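Local coordinates for protein peroxisomal acyl-coenzyme A oxidase 1 (Arabidopsis thaliana, PDB 1W07) that oxidises long- and medium-chain acyl-CoAs to 2-trans-enoyl-CoAs in peroxisomal beta-oxidation, using FAD and passing the electrons to oxygen as hydrogen peroxide, at residues 282-287 with 422-427; 290-295 with 415-420; 249-254 with 261-266. The protein carries 1 engineered substitution. All blocks are in the same frame, centred on the assembly; numbering follows the deposited sequence.

Contact 1: 282-287 with 422-427; sequences VYVRQT and TYEGDN. With FAD (flavin-adenine dinucleotide), chain I.
Within 282-287, Glu424 meets Val284 and Arg285, each in a different way. Its CG lies 3.8 Å from Val284 CG1, with the two side chains at about a right angle; that methyl stands opposite its own backbone N (chi1 -177°), which lays it against the methylene and carboxyl carbon of the glutamate. Arg285 runs extended from CG to NE past the same carboxylate. Glu424 OE1 sits at the guanidinium edge, near its plane, 4.0 Å from Arg285 NE: a long salt bridge, with no hydrogen bond formed. The two planes are 66° apart, so the groups do not pair flat. Arg285 NE and Glu424 OE1 are buried by the contact with no hydrogen-bond partner in the model; a bound platinum ion lies about 3 Å from the Arg285 side chain. The type II turn Thr422-Gly425 also faces FAD. Thr422 OG1 is hydrogen-bonded to FAD O4' at 2.8 Å, while Glu424 N makes a weak bond of 3.5 Å to FAD O2'. Asp426 OD1 accepts from FAD O2B at 2.7 Å and also caps helix 427-443 through the backbone N of Val428 and Val429, tying the adenosine ribose to the helix start. Glu424, the inferred proton acceptor, stands on the loop between helices 410-417 and 427-443, beside FAD, as in acyl-CoA oxidases and many related dehydrogenases.

Contact 2: 290-295 with 415-420; sequences ADASNA and AVYVPA
Tyr417 carries this contact alone on its side, laying its ring and hydroxyl against Ala292 and Ala295 of helix 278-309. The tightest approach is Ala295 CB to Tyr417 CD1 at 3.4 Å, with CE1 of the same ring at 3.8 Å; the methyl meets the ring obliquely. One helical turn earlier, Ala292 CB lies 3.6 Å from Tyr417 OH, so the phenol runs alongside the helix from one alanine to the other. Tyr417 CG points opposite to the backbone N (chi1 -175°), which sends the ring out from its own helix toward this surface. Ala420, three residues on, sets its CB 3.6 Å above one face of the Tyr417 ring, offset toward the rim; the backbone turn that brings it there includes a bond of 2.8 Å from Ala420 N to Tyr417 O. A phenylalanine in place of Tyr417 would probably keep the ring on Ala295 but leave Ala292 without the hydroxyl that now lies against it. Farther out, Thr385, Thr388 and Ile392 of helix 370-398 also touch Tyr417, and Thr388 reaches Ala292 as well. Arg345 holds Ser293 and Asn294 through its NH1. Beyond Tyr417 the chain packs Val418 and Pro419 on Tyr404 of the second subunit, and Pro419 touches FAD. No hydrogen bond or salt bridge crosses between the two segments: they are joined by van der Waals packing, and the small alanine side chains let the aromatic ring come close to the helix in a buried part of the alpha-helical domain.

Contact 3: 249-254 with 261-266; sequences IPRDQM and VTREGE
A charged guanidinium lies flat against the backbone of a turn: Arg251 lies over the Thr262-Arg263 peptide, in the connecting turn of the beta hairpin formed by strands 259-261 and 267-269, next to the end of strand 247-250 in the beta domain of the acyl-CoA dehydrogenase fold. Arg263 N stands 3.9 Å above the centre of the Arg251 guanidinium plane, and Thr262 C lies over the same face toward its rim. The bend at chi3 (64°) of Arg251 turns the group into this position, where NH1 is 2.6 Å from Val261 O, a weak bond, bent to an N-H...O angle of 125°. The stronger partner of Arg251 is Asp160, salt-bridged to its NE. Arg263 passes across Arg251 at about a right angle, its CG 3.4 Å from Arg251 NH2; Asp160, which also forms a long, weak ion pair with Arg263, is likely to moderate the like charges. Beneath this polar layer Met254 SD rests on Val261 CG2 at 3.4 Å, both side chains buried, with Leu192 of strand 185-194 touching each of them. The turn itself is type I, from Thr262 to Gly265, and Gly265 N closes it on Thr262 O. Thr262 OG1 accepts from Glu264 N at 3.2 Å, an ST turn, and from Glu266 N, just past the turn, at 3.1 Å.

In the fold
Contact 3 comes first along the chain and closes before helix 278-309 begins; contacts 1 and 2 follow, with contact 2 nested inside the long, mainly helical loop that contact 1 closes. These two share helix 278-309, their centres are 11 Å apart, and they touch where Asn427 OD1 comes 4.2 Å from Ala420 O. Together they join that helix to the chain running from helix 410-417 to helix 427-443, which includes the loop that carries FAD-binding residues and the inferred catalytic base. Contact 3 belongs to the beta domain, its centre 31 Å from that of contact 1 and 40 Å from that of contact 2, away from the annotated sites.

Contact 1: 282-287 with 422-427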
loop_
_atom_site.group_PDB
_atom_site.type_symbol
_atom_site.label_atom_id
_atom_site.label_comp_id
_atom_site.label_asym_id
_atom_site.label_seq_id
_atom_site.Cartn_x
_atom_site.Cartn_y
_atom_site.Cartn_z
ATOM N N VAL B 282 24.609 -12.327 3.916
ATOM C CA VAL B 282 24.332 -11.859 5.270
ATOM C C VAL B 282 24.567 -10.349 5.283
ATOM O O VAL B 282 23.989 -9.613 6.092
ATOM C CB VAL B 282 25.269 -12.527 6.293
ATOM C CG1 VAL B 282 25.003 -11.974 7.690
ATOM C CG2 VAL B 282 25.067 -14.038 6.264
ATOM N N TYR B 283 25.419 -9.897 4.368
ATOM C CA TYR B 283 25.742 -8.486 4.251
ATOM C C TYR B 283 24.632 -7.764 3.503
ATOM O O TYR B 283 24.101 -6.770 3.983
ATOM C CB TYR B 283 27.063 -8.314 3.501
ATOM C CG TYR B 283 27.537 -6.886 3.422
ATOM C CD1 TYR B 283 27.872 -6.177 4.578
ATOM C CD2 TYR B 283 27.676 -6.247 2.190
ATOM C CE1 TYR B 283 28.340 -4.868 4.505
ATOM C CE2 TYR B 283 28.143 -4.940 2.109
ATOM C CZ TYR B 283 28.474 -4.258 3.267
ATOM O OH TYR B 283 28.951 -2.970 3.187
ATOM N N VAL B 284 24.287 -8.274 2.327
ATOM C CA VAL B 284 23.243 -7.667 1.512
ATOM C C VAL B 284 21.935 -7.567 2.299
ATOM O O VAL B 284 21.229 -6.559 2.230
ATOM C CB VAL B 284 22.995 -8.481 0.232
ATOM C CG1 VAL B 284 21.966 -7.788 -0.634
ATOM C CG2 VAL B 284 24.303 -8.658 -0.535
ATOM N N ARG B 285 21.622 -8.614 3.057
ATOM C CA ARG B 285 20.407 -8.639 3.853
ATOM C C ARG B 285 20.505 -7.675 5.019
ATOM O O ARG B 285 19.499 -7.141 5.493
ATOM C CB ARG B 285 20.147 -10.059 4.348
ATOM C CG ARG B 285 19.798 -11.027 3.234
ATOM C CD ARG B 285 19.601 -12.417 3.784
ATOM N NE ARG B 285 19.022 -13.321 2.795
ATOM C CZ ARG B 285 18.761 -14.600 3.038
ATOM N NH1 ARG B 285 19.042 -15.120 4.229
ATOM N NH2 ARG B 285 18.211 -15.354 2.102
ATOM N N GLN B 286 21.729 -7.451 5.479
ATOM C CA GLN B 286 21.975 -6.537 6.586
ATOM C C GLN B 286 21.747 -5.114 6.098
ATOM O O GLN B 286 21.189 -4.283 6.818
ATOM C CB GLN B 286 23.419 -6.710 7.096
ATOM C CG GLN B 286 23.783 -5.877 8.322
ATOM C CD GLN B 286 23.964 -4.402 8.005
ATOM O OE1 GLN B 286 24.583 -4.043 7.005
ATOM N NE2 GLN B 286 23.446 -3.539 8.873
ATOM N N THR B 287 22.178 -4.844 4.867
ATOM C CA THR B 287 22.009 -3.520 4.278
ATOM C C THR B 287 20.516 -3.259 4.058
ATOM O O THR B 287 20.050 -2.135 4.234
ATOM C CB THR B 287 22.762 -3.388 2.928
ATOM O OG1 THR B 287 22.132 -4.203 1.930
ATOM C CG2 THR B 287 24.211 -3.834 3.082
ATOM N N THR B 422 10.449 -8.109 -2.241
ATOM C CA THR B 422 10.601 -9.187 -3.208
ATOM C C THR B 422 12.043 -9.494 -3.590
ATOM O O THR B 422 12.416 -10.659 -3.720
ATOM C CB THR B 422 9.778 -8.919 -4.499
ATOM O OG1 THR B 422 9.880 -10.050 -5.373
ATOM C CG2 THR B 422 10.295 -7.677 -5.214
ATOM N N TYR B 423 12.864 -8.467 -3.774
ATOM C CA TYR B 423 14.246 -8.729 -4.146
ATOM C C TYR B 423 14.979 -9.370 -2.983
ATOM O O TYR B 423 14.636 -9.141 -1.826
ATOM C CB TYR B 423 14.959 -7.454 -4.640
ATOM C CG TYR B 423 15.155 -6.348 -3.633
ATOM C CD1 TYR B 423 15.850 -6.569 -2.441
ATOM C CD2 TYR B 423 14.706 -5.053 -3.902
ATOM C CE1 TYR B 423 16.090 -5.527 -1.547
ATOM C CE2 TYR B 423 14.949 -4.005 -3.011
ATOM C CZ TYR B 423 15.639 -4.251 -1.839
ATOM O OH TYR B 423 15.874 -3.226 -0.946
ATOM N N GLU B 424 15.985 -10.178 -3.309
ATOM C CA GLU B 424 16.762 -10.914 -2.317
ATOM C C GLU B 424 15.904 -11.997 -1.676
ATOM O O GLU B 424 16.189 -12.462 -0.575
ATOM C CB GLU B 424 17.314 -9.979 -1.237
ATOM C CG GLU B 424 18.739 -9.536 -1.502
ATOM C CD GLU B 424 19.682 -10.714 -1.644
ATOM O OE1 GLU B 424 19.771 -11.525 -0.695
ATOM O OE2 GLU B 424 20.337 -10.833 -2.702
ATOM N N GLY B 425 14.848 -12.395 -2.377
ATOM C CA GLY B 425 13.969 -13.428 -1.862
ATOM C C GLY B 425 12.618 -12.925 -1.391
ATOM O O GLY B 425 12.532 -11.960 -0.625
ATOM N N ASP B 426 11.560 -13.581 -1.862
ATOM C CA ASP B 426 10.185 -13.250 -1.493
ATOM C C ASP B 426 10.038 -13.354 0.027
ATOM O O ASP B 426 10.463 -14.336 0.639
ATOM C CB ASP B 426 9.220 -14.213 -2.189
ATOM C CG ASP B 426 7.783 -14.015 -1.755
ATOM O OD1 ASP B 426 7.372 -14.669 -0.775
ATOM O OD2 ASP B 426 7.067 -13.206 -2.391
ATOM N N ASN B 427 9.427 -12.333 0.622
ATOM C CA ASN B 427 9.242 -12.262 2.064
ATOM C C ASN B 427 8.584 -13.467 2.723
ATOM O O ASN B 427 8.966 -13.842 3.827
ATOM C CB ASN B 427 8.501 -10.972 2.440
ATOM C CG ASN B 427 9.446 -9.795 2.552
ATOM O OD1 ASN B 427 10.660 -9.965 2.403
ATOM N ND2 ASN B 427 8.917 -8.612 2.823
HETATM P PA FAD I . 7.886 -15.842 -6.529
HETATM O O1A FAD I . 8.983 -16.389 -5.701
HETATM O O2A FAD I . 7.543 -16.547 -7.783
HETATM O O5B FAD I . 6.576 -15.711 -5.605
HETATM C C5B FAD I . 5.321 -15.304 -6.156
HETATM C C4B FAD I . 4.190 -15.619 -5.172
HETATM O O4B FAD I . 4.239 -17.032 -4.899
HETATM C C3B FAD I . 4.407 -14.906 -3.834
HETATM O O3B FAD I . 3.150 -14.721 -3.179
HETATM C C2B FAD I . 5.268 -15.911 -3.072
HETATM O O2B FAD I . 5.050 -15.782 -1.665
HETATM C C1B FAD I . 4.630 -17.226 -3.529
HETATM N N9A FAD I . 5.579 -18.355 -3.396
HETATM C C8A FAD I . 6.601 -18.626 -4.209
HETATM N N7A FAD I . 7.240 -19.714 -3.778
HETATM C C5A FAD I . 6.626 -20.138 -2.679
HETATM C C6A FAD I . 6.827 -21.209 -1.817
HETATM N N6A FAD I . 7.868 -22.024 -1.960
HETATM N N1A FAD I . 5.938 -21.385 -0.750
HETATM C C2A FAD I . 4.883 -20.486 -0.568
HETATM N N3A FAD I . 4.730 -19.473 -1.402
HETATM C C4A FAD I . 5.563 -19.278 -2.439
HETATM N N1 FAD I . 17.161 -10.042 -9.852
HETATM C C2 FAD I . 18.501 -10.108 -10.252
HETATM O O2 FAD I . 19.008 -11.193 -10.528
HETATM N N3 FAD I . 19.247 -8.923 -10.346
HETATM C C4 FAD I . 18.654 -7.691 -10.047
HETATM O O4 FAD I . 19.329 -6.661 -10.101
HETATM C C4X FAD I . 17.315 -7.634 -9.674
HETATM N N5 FAD I . 16.683 -6.401 -9.449
HETATM C C5X FAD I . 15.334 -6.331 -9.090
HETATM C C6 FAD I . 14.702 -5.097 -8.985
HETATM C C7 FAD I . 13.336 -5.030 -8.742
HETATM C C7M FAD I . 12.674 -3.655 -8.648
HETATM C C8 FAD I . 12.593 -6.207 -8.596
HETATM C C8M FAD I . 11.088 -6.162 -8.327
HETATM C C9 FAD I . 13.233 -7.438 -8.692
HETATM C C9A FAD I . 14.601 -7.514 -8.938
HETATM N N10 FAD I . 15.244 -8.748 -9.108
HETATM C C10 FAD I . 16.572 -8.802 -9.566
HETATM C "C1'" FAD I . 14.511 -10.025 -8.925
HETATM C "C2'" FAD I . 14.344 -10.323 -7.432
HETATM O "O2'" FAD I . 15.619 -10.301 -6.785
HETATM C "C3'" FAD I . 13.645 -11.651 -7.126
HETATM O "O3'" FAD I . 14.374 -12.725 -7.726
HETATM C "C4'" FAD I . 12.203 -11.691 -7.636
HETATM O "O4'" FAD I . 11.577 -10.409 -7.538
HETATM C "C5'" FAD I . 11.414 -12.715 -6.821
HETATM O "O5'" FAD I . 10.026 -12.650 -7.149
HETATM P P FAD I . 9.309 -13.851 -7.936
HETATM O O1P FAD I . 8.659 -13.259 -9.124
HETATM O O2P FAD I . 10.285 -14.946 -8.128
HETATM O O3P FAD I . 8.188 -14.303 -6.877
#

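Contact 2: 290-295 with 415-420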
loop_
_atom_site.group_PDB
_atom_site.type_symbol
_atom_site.label_atom_id
_atom_site.label_comp_id
_atom_site.label_asym_id
_atom_site.label_seq_id
_atom_site.Cartn_x
_atom_site.Cartn_y
_atom_site.Cartn_z
ATOM N N ALA B 290 18.978 -2.380 7.335
ATOM C CA ALA B 290 19.401 -1.022 7.652
ATOM C C ALA B 290 18.618 -0.028 6.803
ATOM O O ALA B 290 18.248 1.052 7.272
ATOM C CB ALA B 290 20.902 -0.866 7.412
ATOM N N ASP B 291 18.346 -0.401 5.555
ATOM C CA ASP B 291 17.597 0.456 4.637
ATOM C C ASP B 291 16.160 0.653 5.115
ATOM O O ASP B 291 15.566 1.710 4.899
ATOM C CB ASP B 291 17.588 -0.164 3.241
ATOM C CG ASP B 291 18.362 0.649 2.249
ATOM O OD1 ASP B 291 18.021 1.842 2.064
ATOM O OD2 ASP B 291 19.320 0.104 1.652
ATOM N N ALA B 292 15.602 -0.372 5.757
ATOM C CA ALA B 292 14.241 -0.293 6.276
ATOM C C ALA B 292 14.068 0.888 7.225
ATOM O O ALA B 292 13.103 1.642 7.109
ATOM C CB ALA B 292 13.874 -1.594 6.994
ATOM N N SER B 293 14.999 1.050 8.166
ATOM C CA SER B 293 14.894 2.160 9.113
ATOM C C SER B 293 15.004 3.484 8.371
ATOM O O SER B 293 14.311 4.446 8.705
ATOM C CB SER B 293 15.965 2.050 10.208
ATOM O OG SER B 293 17.262 2.204 9.687
ATOM N N ASN B 294 15.859 3.531 7.352
ATOM C CA ASN B 294 16.013 4.747 6.555
ATOM C C ASN B 294 14.673 5.152 5.941
ATOM O O ASN B 294 14.185 6.251 6.179
ATOM C CB ASN B 294 17.034 4.549 5.417
ATOM C CG ASN B 294 18.475 4.623 5.888
ATOM O OD1 ASN B 294 18.859 5.541 6.622
ATOM N ND2 ASN B 294 19.289 3.676 5.445
ATOM N N ALA B 295 14.080 4.252 5.155
ATOM C CA ALA B 295 12.813 4.535 4.491
ATOM C C ALA B 295 11.673 4.797 5.470
ATOM O O ALA B 295 10.893 5.742 5.283
ATOM C CB ALA B 295 12.434 3.382 3.523
ATOM N N ALA B 415 6.397 3.485 -3.561
ATOM C CA ALA B 415 6.675 2.783 -4.807
ATOM C C ALA B 415 8.155 2.404 -4.922
ATOM O O ALA B 415 8.481 1.283 -5.309
ATOM C CB ALA B 415 6.247 3.658 -5.989
ATOM N N VAL B 416 9.057 3.313 -4.570
ATOM C CA VAL B 416 10.474 3.001 -4.688
ATOM C C VAL B 416 10.929 1.973 -3.645
ATOM O O VAL B 416 11.858 1.191 -3.893
ATOM C CB VAL B 416 11.338 4.283 -4.582
ATOM C CG1 VAL B 416 11.468 4.731 -3.127
ATOM C CG2 VAL B 416 12.697 4.040 -5.216
ATOM N N TYR B 417 10.258 1.947 -2.491
ATOM C CA TYR B 417 10.625 1.015 -1.423
ATOM C C TYR B 417 10.109 -0.433 -1.551
ATOM O O TYR B 417 10.852 -1.375 -1.239
ATOM C CB TYR B 417 10.179 1.544 -0.053
ATOM C CG TYR B 417 10.657 0.645 1.069
ATOM C CD1 TYR B 417 11.991 0.691 1.495
ATOM C CD2 TYR B 417 9.826 -0.341 1.614
ATOM C CE1 TYR B 417 12.482 -0.216 2.414
ATOM C CE2 TYR B 417 10.321 -1.266 2.542
ATOM C CZ TYR B 417 11.649 -1.193 2.934
ATOM O OH TYR B 417 12.158 -2.071 3.865
ATOM N N VAL B 418 8.855 -0.606 -1.996
ATOM C CA VAL B 418 8.215 -1.922 -2.103
ATOM C C VAL B 418 8.991 -3.081 -2.693
ATOM O O VAL B 418 8.762 -4.237 -2.319
ATOM C CB VAL B 418 6.843 -1.883 -2.843
ATOM C CG1 VAL B 418 5.789 -1.379 -1.905
ATOM C CG2 VAL B 418 6.913 -1.035 -4.085
ATOM N N PRO B 419 9.885 -2.806 -3.631
ATOM C CA PRO B 419 10.643 -3.935 -4.196
ATOM C C PRO B 419 11.408 -4.677 -3.082
ATOM O O PRO B 419 11.787 -5.843 -3.245
ATOM C CB PRO B 419 11.587 -3.254 -5.168
ATOM C CG PRO B 419 10.797 -2.094 -5.644
ATOM C CD PRO B 419 10.178 -1.570 -4.380
ATOM N N ALA B 420 11.645 -3.998 -1.967
ATOM C CA ALA B 420 12.369 -4.587 -0.838
ATOM C C ALA B 420 11.695 -5.872 -0.336
ATOM O O ALA B 420 12.350 -6.738 0.244
ATOM C CB ALA B 420 12.481 -3.575 0.304
#

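Contact 3: 249-254 with 261-266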
loop_
_atom_site.group_PDB
_atom_site.type_symbol
_atom_site.label_atom_id
_atom_site.label_comp_id
_atom_site.label_asym_id
_atom_site.label_seq_id
_atom_site.Cartn_x
_atom_site.Cartn_y
_atom_site.Cartn_z
ATOM N N ILE B 249 32.244 -17.549 -24.166
ATOM C CA ILE B 249 33.142 -16.790 -23.309
ATOM C C ILE B 249 34.299 -17.683 -22.883
ATOM O O ILE B 249 34.157 -18.902 -22.816
ATOM C CB ILE B 249 32.438 -16.297 -22.027
ATOM C CG1 ILE B 249 31.949 -17.510 -21.225
ATOM C CG2 ILE B 249 31.290 -15.359 -22.382
ATOM C CD1 ILE B 249 31.534 -17.183 -19.806
ATOM N N PRO B 250 35.462 -17.081 -22.593
ATOM C CA PRO B 250 36.636 -17.850 -22.167
ATOM C C PRO B 250 36.337 -18.660 -20.902
ATOM O O PRO B 250 35.628 -18.198 -20.003
ATOM C CB PRO B 250 37.680 -16.767 -21.925
ATOM C CG PRO B 250 37.325 -15.733 -22.952
ATOM C CD PRO B 250 35.820 -15.664 -22.805
ATOM N N ARG B 251 36.881 -19.869 -20.843
ATOM C CA ARG B 251 36.680 -20.740 -19.696
ATOM C C ARG B 251 37.075 -20.046 -18.396
ATOM O O ARG B 251 36.485 -20.293 -17.343
ATOM C CB ARG B 251 37.508 -22.019 -19.869
ATOM C CG ARG B 251 37.399 -23.014 -18.723
ATOM C CD ARG B 251 38.259 -24.256 -18.978
ATOM N NE ARG B 251 39.685 -23.931 -19.032
ATOM C CZ ARG B 251 40.433 -23.650 -17.968
ATOM N NH1 ARG B 251 39.900 -23.669 -16.752
ATOM N NH2 ARG B 251 41.706 -23.318 -18.121
ATOM N N ASP B 252 38.071 -19.169 -18.471
ATOM C CA ASP B 252 38.541 -18.478 -17.284
ATOM C C ASP B 252 37.610 -17.359 -16.825
ATOM O O ASP B 252 37.884 -16.697 -15.823
ATOM C CB ASP B 252 39.951 -17.932 -17.529
ATOM C CG ASP B 252 39.956 -16.728 -18.437
ATOM O OD1 ASP B 252 39.210 -16.727 -19.444
ATOM O OD2 ASP B 252 40.715 -15.782 -18.155
ATOM N N GLN B 253 36.515 -17.139 -17.549
ATOM C CA GLN B 253 35.571 -16.100 -17.158
ATOM C C GLN B 253 34.510 -16.651 -16.200
ATOM O O GLN B 253 33.558 -15.963 -15.817
ATOM C CB GLN B 253 34.933 -15.449 -18.388
ATOM C CG GLN B 253 35.598 -14.120 -18.762
ATOM C CD GLN B 253 35.029 -13.484 -20.020
ATOM O OE1 GLN B 253 33.819 -13.326 -20.158
ATOM N NE2 GLN B 253 35.907 -13.119 -20.944
ATOM N N MET B 254 34.699 -17.904 -15.806
ATOM C CA MET B 254 33.806 -18.546 -14.856
ATOM C C MET B 254 34.388 -18.271 -13.478
ATOM O O MET B 254 35.551 -18.584 -13.229
ATOM C CB MET B 254 33.769 -20.060 -15.072
ATOM C CG MET B 254 32.964 -20.808 -14.007
ATOM S SD MET B 254 33.287 -22.596 -13.935
ATOM C CE MET B 254 33.136 -22.902 -12.210
ATOM N N VAL B 261 37.016 -25.660 -13.194
ATOM C CA VAL B 261 36.723 -26.463 -14.369
ATOM C C VAL B 261 37.994 -26.487 -15.202
ATOM O O VAL B 261 38.272 -25.546 -15.953
ATOM C CB VAL B 261 35.587 -25.855 -15.214
ATOM C CG1 VAL B 261 35.429 -26.640 -16.507
ATOM C CG2 VAL B 261 34.287 -25.860 -14.420
ATOM N N THR B 262 38.768 -27.560 -15.052
ATOM C CA THR B 262 40.034 -27.730 -15.765
ATOM C C THR B 262 39.885 -27.591 -17.270
ATOM O O THR B 262 38.774 -27.565 -17.799
ATOM C CB THR B 262 40.634 -29.118 -15.497
ATOM O OG1 THR B 262 39.891 -30.100 -16.231
ATOM C CG2 THR B 262 40.573 -29.445 -14.011
ATOM N N ARG B 263 41.021 -27.519 -17.955
ATOM C CA ARG B 263 41.048 -27.406 -19.408
ATOM C C ARG B 263 40.420 -28.622 -20.079
ATOM O O ARG B 263 39.991 -28.545 -21.229
ATOM C CB ARG B 263 42.495 -27.232 -19.893
ATOM C CG ARG B 263 42.907 -25.791 -20.133
ATOM C CD ARG B 263 43.130 -25.528 -21.623
ATOM N NE ARG B 263 42.068 -26.096 -22.455
ATOM C CZ ARG B 263 42.048 -26.034 -23.785
ATOM N NH1 ARG B 263 43.027 -25.421 -24.441
ATOM N NH2 ARG B 263 41.057 -26.595 -24.464
ATOM N N GLU B 264 40.375 -29.746 -19.366
ATOM C CA GLU B 264 39.780 -30.965 -19.915
ATOM C C GLU B 264 38.306 -31.110 -19.540
ATOM O O GLU B 264 37.708 -32.165 -19.752
ATOM C CB GLU B 264 40.533 -32.208 -19.442
ATOM C CG GLU B 264 41.921 -32.340 -20.025
ATOM C CD GLU B 264 42.490 -33.717 -19.816
ATOM O OE1 GLU B 264 42.502 -34.185 -18.655
ATOM O OE2 GLU B 264 42.931 -34.332 -20.812
ATOM N N GLY B 265 37.726 -30.056 -18.975
ATOM C CA GLY B 265 36.320 -30.101 -18.608
ATOM C C GLY B 265 35.991 -30.842 -17.323
ATOM O O GLY B 265 34.859 -31.286 -17.134
ATOM N N GLU B 266 36.971 -30.974 -16.438
ATOM C CA GLU B 266 36.759 -31.656 -15.175
ATOM C C GLU B 266 36.277 -30.678 -14.113
ATOM O O GLU B 266 36.884 -29.626 -13.904
ATOM C CB GLU B 266 38.055 -32.316 -14.698
ATOM C CG GLU B 266 38.501 -33.497 -15.541
ATOM C CD GLU B 266 37.493 -34.627 -15.531
ATOM O OE1 GLU B 266 37.038 -35.004 -14.429
ATOM O OE2 GLU B 266 37.159 -35.142 -16.620
#